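Local coordinates for protein 2-C-methyl-D-erythritol 2,4-cyclodiphosphate synthase (Thermus thermophilus, PDB 1IV3) that converts 4-diphosphocytidyl-2-C-methyl-D-erythritol 2-phosphate into 2-C-methyl-D-erythritol 2,4-cyclodiphosphate and CMP, a divalent-metal-dependent step of the non-mevalonate route to isoprenoids, at residues G6-H10 against G37-A43; K90-A94 against M120-R126; L44-L49 against F76-M81. The protein carries 3 engineered substitutions. All coordinates share one frame; numbering follows the deposited sequence.

Interaction 1. Residues G6-H10 against G37-A43; sequences GEDSH and GDAAMHA. Engineered in segment 37-43: Met41 (natural residue Leu). With MG (magnesium ion), chain G.
The Asp-His-His metal site of the IspF family is assembled here from a strand and a helix start: Asp8 and His10 come from strand 3-14, His42 from the first turn of helix 39-50, and all three meet on one magnesium ion. Asp8 OD2 lies 1.9 Å from the magnesium, His10 NE2 2.0 Å and His42 ND1 2.0 Å, so the two imidazoles use different nitrogens; a water at 2.3 Å is a fourth ligand. Asp8 and His10 stand two residues apart on the strand, which puts both side chains on the face turned to the helix. Asp8 reaches the metal with CG anti to the backbone N (chi1 -166°), its carboxylate plane 41° from the His42 ring. The two histidines approach rim to rim, neither lying over the other. Gly37 CA sits over the centre of the His10 ring, 3.8 Å from its centroid, a CH-pi contact that backs one face of this ligand. On the helix side, Met41 N donates to Asp38 OD1 across 3.0 Å, nearly straight at 177°, and makes Asp38 the N-cap, while Asp38 OD2 accepts from Gly22 N; Met41 itself is an engineered residue. Second-shell partners hold the ligands in turn: His42 NE2 bonds to Ser73 OG, consistent with a fixed ring orientation, and Asp8 OD1 forms a salt bridge with Lys132 of a neighbouring subunit. Farther along the helix, Ala43 CB packs on the strand backbone, 3.9 Å from Asp8 N, while Gly6 passes the Ala43 carbonyl where a side chain would probably collide. An Asp-x-His pair on a strand completed by a helical histidine is the metal centre characteristic of this synthase family, set at a subunit interface of the homotrimer.

Interaction 2. Residues K90-A94 against M120-R126; sequences KLLQA and MRLPQDR. Engineered in segment 120-126: Met120 (natural residue Leu).
Leu122 fills the apolar centre of this contact, where the loop joining helix 109-120 to strand 127-132 folds against the start of strand 91-99, the two strands running parallel as in a right-handed beta-alpha-beta crossover. The Leu122 side chain points at the strand and splits its methyls: CD1 lies 4.0 Å from Leu91 CG and also meets the backbone at Gln93 and Ala94, while CD2 rests against the carbonyl oxygens of Leu91 and Leu92. Next to it, the engineered Met120 bends at chi3 (-49°) and lies along the same side of the strand. Its CG is 4.0 Å from Leu91 CD2, and its terminal CE is 3.8 Å from Ala94 CB, so one side chain spans two residues, both turned to the helices although three apart. Between them, Leu92 and Gln93 both face Leu149 of strand 141-150, a classic beta bulge that brings Leu91 and Ala94 to the same side. Leu92 turns its isobutyl end to Arg126, whose chain is bent at chi2 (-71°) and passes the Leu92 carbonyl. The guanidinium group then lies with one face against the leucine: Leu92 CD1 is 3.6 Å from CZ of Arg126, nearly over the centre of the group. Gln93 runs past at about a right angle to the arginine chain. At this polar edge the loop also meets the trimer, since Asp125 forms a salt bridge with Arg2 of a neighbouring subunit. The parallel pairing begins where Ala94 N donates to Arg126 O, 3.1 Å away with an N-H...O angle of 170°.

Interaction 3. Residues L44-L49 against F76-M81; sequences LTDALL and FLREAM. Engineered in segment 76-81: Met81 (natural residue Leu).
Phe76 opens the contact with its backbone more than its ring: its O lies 3.7 Å from Thr45 CG2, while the ring leads away to stack with that of Phe61. One residue on, Leu77 comes over Thr45, with Leu77 CA only 3.3 Å from Thr45 OG1. Leu77 places CG trans to its own N (chi1 175°), which brings CD1 between the helices, where it meets Leu44 CB and, at 3.8 Å, Leu48 CD1. Thr45 OG1 is already hydrogen-bonded to Met41 O in its own helix, which satisfies the hydroxyl in this apolar interface and leaves CG2 directed at Ala80. A glycine at Thr45 would lack both the hydroxyl against Leu77 CA and the methyl beside Ala80 CB, and would probably open a gap between the helices that Leu49 alone would not fill. Ala80 presents its small CB to three residues, Thr45, Leu48 and Leu49; the closest atom is Leu49 CD2 at 3.6 Å. The engineered Met81 closes the series, its CG 3.9 Å from Leu48 CD1. The axes of the two short segments approach to 9.0 Å at 14°, a nearly parallel pair whose backbones come nearest at Thr45 and Leu77, with the small Ala80 one turn on. Helix 109-120 adjoins both partners through Leu44 and Leu77, helix 57-60 touches Thr45 and Leu49, and Leu44 and Ala47 settle helix 39-50 on strand 141-150.

Helix 39-50 ties interactions 1 and 3 together: its first turn supplies a magnesium ligand and its next turns pack on helix 73-86, and the two centres lie about 11 Å apart. They touch directly, as at Gly6 N and Ala47 CB, 3.6 Å apart. Interaction 2 is farther from the metal, its centre about 18 Å from that of interaction 1, and those two do not touch. It joins interaction 3 through the apolar layer between sheet and helices: Met120 CA is 3.7 Å from Met81 CE, and Ala94 CB is 3.9 Å from Leu44 CD2. Interactions 1 and 2 reach the same sheet, and interaction 3 bridges them on its helical side.

Interaction 1. Residues G6-H10 against G37-A43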
loop_
_atom_site.group_PDB
_atom_site.type_symbol
_atom_site.label_atom_id
_atom_site.label_comp_id
_atom_site.label_asym_id
_atom_site.label_seq_id
_atom_site.Cartn_x
_atom_site.Cartn_y
_atom_site.Cartn_z
ATOM N N GLY A 6 -5.695 -1.310 4.689
ATOM C CA GLY A 6 -6.083 -0.006 5.207
ATOM C C GLY A 6 -4.855 0.878 5.402
ATOM O O GLY A 6 -3.717 0.412 5.437
ATOM N N GLU A 7 -5.156 2.162 5.510
ATOM C CA GLU A 7 -4.179 3.215 5.605
ATOM C C GLU A 7 -4.646 4.262 6.619
ATOM O O GLU A 7 -5.845 4.430 6.829
ATOM C CB GLU A 7 -3.984 3.963 4.286
ATOM C CG GLU A 7 -3.544 3.155 3.079
ATOM C CD GLU A 7 -3.273 4.138 1.922
ATOM O OE1 GLU A 7 -2.804 5.257 2.225
ATOM O OE2 GLU A 7 -3.507 3.811 0.761
ATOM N N ASP A 8 -3.684 4.946 7.199
ATOM C CA ASP A 8 -3.970 6.112 8.032
ATOM C C ASP A 8 -2.761 7.042 8.018
ATOM O O ASP A 8 -1.609 6.616 7.878
ATOM C CB ASP A 8 -4.273 5.741 9.478
ATOM C CG ASP A 8 -4.905 6.904 10.238
ATOM O OD1 ASP A 8 -5.475 7.797 9.579
ATOM O OD2 ASP A 8 -4.681 6.939 11.464
ATOM N N SER A 9 -3.055 8.320 8.188
ATOM C CA SER A 9 -1.984 9.305 8.365
ATOM C C SER A 9 -2.440 10.384 9.342
ATOM O O SER A 9 -3.639 10.632 9.450
ATOM C CB SER A 9 -1.580 9.902 7.018
ATOM O OG SER A 9 -2.580 10.794 6.543
ATOM N N HIS A 10 -1.481 10.987 10.038
ATOM C CA HIS A 10 -1.759 12.129 10.887
ATOM C C HIS A 10 -0.612 13.134 10.822
ATOM O O HIS A 10 0.551 12.749 10.738
ATOM C CB HIS A 10 -1.959 11.772 12.365
ATOM C CG HIS A 10 -3.251 11.022 12.528
ATOM N ND1 HIS A 10 -4.449 11.645 12.807
ATOM C CD2 HIS A 10 -3.521 9.696 12.423
ATOM C CE1 HIS A 10 -5.405 10.729 12.881
ATOM N NE2 HIS A 10 -4.866 9.537 12.650
ATOM N N GLY A 37 -4.792 9.609 17.497
ATOM C CA GLY A 37 -3.982 9.642 16.295
ATOM C C GLY A 37 -3.057 8.462 16.088
ATOM O O GLY A 37 -2.041 8.581 15.370
ATOM N N ASP A 38 -3.377 7.315 16.678
ATOM C CA ASP A 38 -2.568 6.111 16.506
ATOM C C ASP A 38 -2.783 5.493 15.123
ATOM O O ASP A 38 -3.732 4.738 14.863
ATOM C CB ASP A 38 -2.928 5.079 17.568
ATOM C CG ASP A 38 -1.992 3.898 17.668
ATOM O OD1 ASP A 38 -1.490 3.394 16.636
ATOM O OD2 ASP A 38 -1.789 3.441 18.818
ATOM N N ALA A 39 -1.891 5.845 14.201
ATOM C CA ALA A 39 -2.051 5.474 12.798
ATOM C C ALA A 39 -2.012 3.970 12.580
ATOM O O ALA A 39 -2.678 3.430 11.692
ATOM C CB ALA A 39 -0.962 6.210 12.026
ATOM N N ALA A 40 -1.201 3.256 13.361
ATOM C CA ALA A 40 -1.108 1.801 13.304
ATOM C C ALA A 40 -2.467 1.185 13.623
ATOM O O ALA A 40 -3.027 0.399 12.872
ATOM C CB ALA A 40 -0.091 1.251 14.303
ATOM N N MET A 41 -2.999 1.582 14.787
ATOM C CA MET A 41 -4.310 1.075 15.171
ATOM C C MET A 41 -5.346 1.421 14.106
ATOM O O MET A 41 -6.177 0.587 13.740
ATOM C CB MET A 41 -4.786 1.651 16.504
ATOM C CG MET A 41 -4.135 1.124 17.764
ATOM S SD MET A 41 -4.547 -0.573 18.231
ATOM C CE MET A 41 -3.140 -1.444 17.661
ATOM N N HIS A 42 -5.341 2.652 13.588
ATOM C CA HIS A 42 -6.394 3.016 12.634
ATOM C C HIS A 42 -6.303 2.228 11.330
ATOM O O HIS A 42 -7.324 1.753 10.831
ATOM C CB HIS A 42 -6.336 4.506 12.308
ATOM C CG HIS A 42 -6.763 5.328 13.477
ATOM N ND1 HIS A 42 -6.774 6.695 13.487
ATOM C CD2 HIS A 42 -7.210 4.925 14.699
ATOM C CE1 HIS A 42 -7.205 7.130 14.663
ATOM N NE2 HIS A 42 -7.474 6.073 15.417
ATOM N N ALA A 43 -5.073 2.084 10.847
ATOM C CA ALA A 43 -4.925 1.347 9.578
ATOM C C ALA A 43 -5.279 -0.125 9.735
ATOM O O ALA A 43 -5.875 -0.723 8.837
ATOM C CB ALA A 43 -3.501 1.504 9.055
HETATM MG MG MG G . -6.071 8.015 12.217
HETATM O O HOH W 1 -8.063 8.902 11.388
#

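Interaction 2. Residues K90-A94 against M120-R126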
loop_
_atom_site.group_PDB
_atom_site.type_symbol
_atom_site.label_atom_id
_atom_site.label_comp_id
_atom_site.label_asym_id
_atom_site.label_seq_id
_atom_site.Cartn_x
_atom_site.Cartn_y
_atom_site.Cartn_z
ATOM N N LYS A 90 -11.432 -15.745 11.206
ATOM C CA LYS A 90 -10.317 -16.088 12.062
ATOM C C LYS A 90 -9.106 -15.267 11.576
ATOM O O LYS A 90 -8.520 -15.591 10.546
ATOM C CB LYS A 90 -9.893 -17.547 12.028
ATOM C CG LYS A 90 -10.453 -18.470 13.072
ATOM C CD LYS A 90 -11.959 -18.408 13.238
ATOM C CE LYS A 90 -12.381 -19.068 14.551
ATOM N NZ LYS A 90 -13.639 -19.847 14.390
ATOM N N LEU A 91 -8.755 -14.220 12.303
ATOM C CA LEU A 91 -7.569 -13.474 11.875
ATOM C C LEU A 91 -6.358 -14.389 11.847
ATOM O O LEU A 91 -6.163 -15.168 12.782
ATOM C CB LEU A 91 -7.363 -12.309 12.832
ATOM C CG LEU A 91 -6.292 -11.277 12.509
ATOM C CD1 LEU A 91 -6.357 -10.762 11.069
ATOM C CD2 LEU A 91 -6.450 -10.125 13.509
ATOM N N LEU A 92 -5.551 -14.318 10.793
ATOM C CA LEU A 92 -4.346 -15.120 10.651
ATOM C C LEU A 92 -3.059 -14.315 10.697
ATOM O O LEU A 92 -2.045 -14.759 11.223
ATOM C CB LEU A 92 -4.339 -15.900 9.318
ATOM C CG LEU A 92 -3.072 -16.738 9.109
ATOM C CD1 LEU A 92 -2.878 -17.796 10.183
ATOM C CD2 LEU A 92 -3.101 -17.412 7.742
ATOM N N GLN A 93 -3.090 -13.110 10.096
ATOM C CA GLN A 93 -1.828 -12.382 9.983
ATOM C C GLN A 93 -2.038 -10.890 9.824
ATOM O O GLN A 93 -3.057 -10.534 9.191
ATOM C CB GLN A 93 -1.058 -12.894 8.742
ATOM C CG GLN A 93 0.372 -12.350 8.701
ATOM C CD GLN A 93 1.328 -13.180 7.854
ATOM O OE1 GLN A 93 2.561 -13.083 8.000
ATOM N NE2 GLN A 93 0.728 -13.957 6.960
ATOM N N ALA A 94 -1.126 -10.063 10.337
ATOM C CA ALA A 94 -1.186 -8.630 10.025
ATOM C C ALA A 94 0.218 -8.169 9.642
ATOM O O ALA A 94 1.170 -8.505 10.337
ATOM C CB ALA A 94 -1.746 -7.807 11.184
ATOM N N MET A 120 -4.223 -8.406 19.016
ATOM C CA MET A 120 -4.856 -9.105 17.904
ATOM C C MET A 120 -4.837 -10.605 18.143
ATOM O O MET A 120 -5.344 -11.378 17.335
ATOM C CB MET A 120 -4.154 -8.698 16.591
ATOM C CG MET A 120 -4.757 -7.462 15.937
ATOM S SD MET A 120 -3.954 -6.918 14.396
ATOM C CE MET A 120 -2.315 -6.902 14.853
ATOM N N ARG A 121 -4.248 -10.999 19.273
ATOM C CA ARG A 121 -4.133 -12.395 19.662
ATOM C C ARG A 121 -3.480 -13.202 18.546
ATOM O O ARG A 121 -3.960 -14.270 18.141
ATOM C CB ARG A 121 -5.513 -12.974 19.999
ATOM C CG ARG A 121 -6.185 -12.234 21.166
ATOM C CD ARG A 121 -7.373 -13.100 21.627
ATOM N NE ARG A 121 -8.499 -12.911 20.713
ATOM C CZ ARG A 121 -8.719 -13.580 19.587
ATOM N NH1 ARG A 121 -7.893 -14.525 19.157
ATOM N NH2 ARG A 121 -9.792 -13.307 18.850
ATOM N N LEU A 122 -2.358 -12.673 18.044
ATOM C CA LEU A 122 -1.665 -13.420 16.999
ATOM C C LEU A 122 -0.264 -13.762 17.479
ATOM O O LEU A 122 0.318 -12.998 18.250
ATOM C CB LEU A 122 -1.564 -12.580 15.724
ATOM C CG LEU A 122 -2.795 -12.396 14.848
ATOM C CD1 LEU A 122 -2.445 -11.450 13.690
ATOM C CD2 LEU A 122 -3.319 -13.724 14.333
ATOM N N PRO A 123 0.308 -14.866 17.022
ATOM C CA PRO A 123 1.676 -15.181 17.443
ATOM C C PRO A 123 2.629 -14.145 16.873
ATOM O O PRO A 123 2.277 -13.505 15.887
ATOM C CB PRO A 123 1.927 -16.550 16.802
ATOM C CG PRO A 123 0.980 -16.597 15.647
ATOM C CD PRO A 123 -0.257 -15.859 16.107
ATOM N N GLN A 124 3.816 -13.998 17.448
ATOM C CA GLN A 124 4.744 -12.956 17.017
ATOM C C GLN A 124 5.189 -13.108 15.572
ATOM O O GLN A 124 5.423 -12.087 14.905
ATOM C CB GLN A 124 5.958 -12.918 17.972
ATOM C CG GLN A 124 5.539 -12.696 19.415
ATOM C CD GLN A 124 6.043 -11.432 20.072
ATOM O OE1 GLN A 124 7.045 -10.858 19.665
ATOM N NE2 GLN A 124 5.369 -10.977 21.125
ATOM N N ASP A 125 5.281 -14.331 15.053
ATOM C CA ASP A 125 5.730 -14.471 13.659
ATOM C C ASP A 125 4.648 -14.140 12.636
ATOM O O ASP A 125 4.838 -14.096 11.416
ATOM C CB ASP A 125 6.222 -15.915 13.469
ATOM C CG ASP A 125 5.023 -16.850 13.562
ATOM O OD1 ASP A 125 4.455 -17.220 12.517
ATOM O OD2 ASP A 125 4.653 -17.168 14.710
ATOM N N ARG A 126 3.429 -13.880 13.118
ATOM C CA ARG A 126 2.326 -13.466 12.268
ATOM C C ARG A 126 2.068 -11.975 12.443
ATOM O O ARG A 126 1.056 -11.464 11.956
ATOM C CB ARG A 126 1.059 -14.264 12.637
ATOM C CG ARG A 126 1.116 -15.720 12.198
ATOM C CD ARG A 126 1.011 -15.789 10.678
ATOM N NE ARG A 126 0.873 -17.127 10.135
ATOM C CZ ARG A 126 0.456 -17.450 8.918
ATOM N NH1 ARG A 126 0.096 -16.559 7.984
ATOM N NH2 ARG A 126 0.405 -18.757 8.643
#

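Interaction 3. Residues L44-L49 against F76-M81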
loop_
_atom_site.group_PDB
_atom_site.type_symbol
_atom_site.label_atom_id
_atom_site.label_comp_id
_atom_site.label_asym_id
_atom_site.label_seq_id
_atom_site.Cartn_x
_atom_site.Cartn_y
_atom_site.Cartn_z
ATOM N N LEU A 44 -4.920 -0.743 10.869
ATOM C CA LEU A 44 -5.286 -2.139 11.122
ATOM C C LEU A 44 -6.796 -2.275 11.231
ATOM O O LEU A 44 -7.395 -3.232 10.742
ATOM C CB LEU A 44 -4.627 -2.654 12.420
ATOM C CG LEU A 44 -3.116 -2.874 12.300
ATOM C CD1 LEU A 44 -2.440 -3.035 13.656
ATOM C CD2 LEU A 44 -2.857 -4.083 11.403
ATOM N N THR A 45 -7.428 -1.299 11.889
ATOM C CA THR A 45 -8.884 -1.386 12.090
ATOM C C THR A 45 -9.613 -1.277 10.745
ATOM O O THR A 45 -10.524 -2.057 10.419
ATOM C CB THR A 45 -9.367 -0.286 13.046
ATOM O OG1 THR A 45 -8.719 -0.378 14.325
ATOM C CG2 THR A 45 -10.860 -0.443 13.341
ATOM N N ASP A 46 -9.204 -0.289 9.945
ATOM C CA ASP A 46 -9.780 -0.169 8.604
ATOM C C ASP A 46 -9.536 -1.441 7.785
ATOM O O ASP A 46 -10.420 -1.887 7.052
ATOM C CB ASP A 46 -9.235 1.040 7.852
ATOM C CG ASP A 46 -10.000 2.331 8.091
ATOM O OD1 ASP A 46 -11.089 2.272 8.705
ATOM O OD2 ASP A 46 -9.542 3.411 7.650
ATOM N N ALA A 47 -8.348 -2.041 7.864
ATOM C CA ALA A 47 -8.063 -3.246 7.089
ATOM C C ALA A 47 -8.992 -4.387 7.488
ATOM O O ALA A 47 -9.502 -5.113 6.630
ATOM C CB ALA A 47 -6.607 -3.663 7.268
ATOM N N LEU A 48 -9.211 -4.566 8.809
ATOM C CA LEU A 48 -10.147 -5.583 9.295
ATOM C C LEU A 48 -11.554 -5.339 8.798
ATOM O O LEU A 48 -12.222 -6.252 8.297
ATOM C CB LEU A 48 -10.135 -5.584 10.831
ATOM C CG LEU A 48 -8.855 -6.110 11.493
ATOM C CD1 LEU A 48 -8.891 -5.863 13.009
ATOM C CD2 LEU A 48 -8.645 -7.604 11.241
ATOM N N LEU A 49 -12.017 -4.092 8.949
ATOM C CA LEU A 49 -13.376 -3.764 8.499
ATOM C C LEU A 49 -13.502 -4.035 7.012
ATOM O O LEU A 49 -14.472 -4.600 6.505
ATOM C CB LEU A 49 -13.692 -2.297 8.796
ATOM C CG LEU A 49 -13.754 -1.894 10.277
ATOM C CD1 LEU A 49 -14.032 -0.396 10.399
ATOM C CD2 LEU A 49 -14.807 -2.707 11.011
ATOM N N PHE A 76 -11.501 0.665 19.244
ATOM C CA PHE A 76 -12.023 0.544 17.893
ATOM C C PHE A 76 -11.513 -0.754 17.278
ATOM O O PHE A 76 -12.272 -1.471 16.638
ATOM C CB PHE A 76 -11.604 1.708 17.005
ATOM C CG PHE A 76 -11.939 3.048 17.640
ATOM C CD1 PHE A 76 -13.008 3.155 18.519
ATOM C CD2 PHE A 76 -11.175 4.165 17.333
ATOM C CE1 PHE A 76 -13.295 4.375 19.107
ATOM C CE2 PHE A 76 -11.460 5.391 17.930
ATOM C CZ PHE A 76 -12.528 5.487 18.815
ATOM N N LEU A 77 -10.227 -1.032 17.463
ATOM C CA LEU A 77 -9.666 -2.240 16.867
ATOM C C LEU A 77 -10.373 -3.478 17.395
ATOM O O LEU A 77 -10.755 -4.386 16.655
ATOM C CB LEU A 77 -8.161 -2.310 17.162
ATOM C CG LEU A 77 -7.542 -3.633 16.665
ATOM C CD1 LEU A 77 -7.037 -3.432 15.243
ATOM C CD2 LEU A 77 -6.469 -4.081 17.633
ATOM N N ARG A 78 -10.563 -3.513 18.723
ATOM C CA ARG A 78 -11.280 -4.646 19.317
ATOM C C ARG A 78 -12.720 -4.740 18.848
ATOM O O ARG A 78 -13.263 -5.834 18.670
ATOM C CB ARG A 78 -11.228 -4.525 20.849
ATOM C CG ARG A 78 -9.801 -4.509 21.389
ATOM C CD ARG A 78 -9.773 -4.885 22.861
ATOM N NE ARG A 78 -8.415 -5.162 23.351
ATOM C CZ ARG A 78 -8.009 -6.402 23.625
ATOM N NH1 ARG A 78 -8.849 -7.408 23.440
ATOM N NH2 ARG A 78 -6.784 -6.636 24.070
ATOM N N GLU A 79 -13.404 -3.619 18.644
ATOM C CA GLU A 79 -14.769 -3.739 18.119
ATOM C C GLU A 79 -14.758 -4.304 16.705
ATOM O O GLU A 79 -15.587 -5.131 16.314
ATOM C CB GLU A 79 -15.439 -2.372 18.178
ATOM C CG GLU A 79 -16.849 -2.266 17.663
ATOM C CD GLU A 79 -17.873 -3.132 18.364
ATOM O OE1 GLU A 79 -17.594 -3.824 19.366
ATOM O OE2 GLU A 79 -19.033 -3.108 17.881
ATOM N N ALA A 80 -13.787 -3.858 15.883
ATOM C CA ALA A 80 -13.730 -4.430 14.537
ATOM C C ALA A 80 -13.462 -5.909 14.624
ATOM O O ALA A 80 -13.996 -6.713 13.860
ATOM C CB ALA A 80 -12.651 -3.736 13.686
ATOM N N MET A 81 -12.602 -6.318 15.553
ATOM C CA MET A 81 -12.329 -7.742 15.696
ATOM C C MET A 81 -13.646 -8.436 16.044
ATOM O O MET A 81 -13.951 -9.519 15.538
ATOM C CB MET A 81 -11.247 -8.023 16.750
ATOM C CG MET A 81 -9.833 -7.619 16.336
ATOM S SD MET A 81 -8.593 -7.659 17.650
ATOM C CE MET A 81 -8.526 -9.421 17.954
#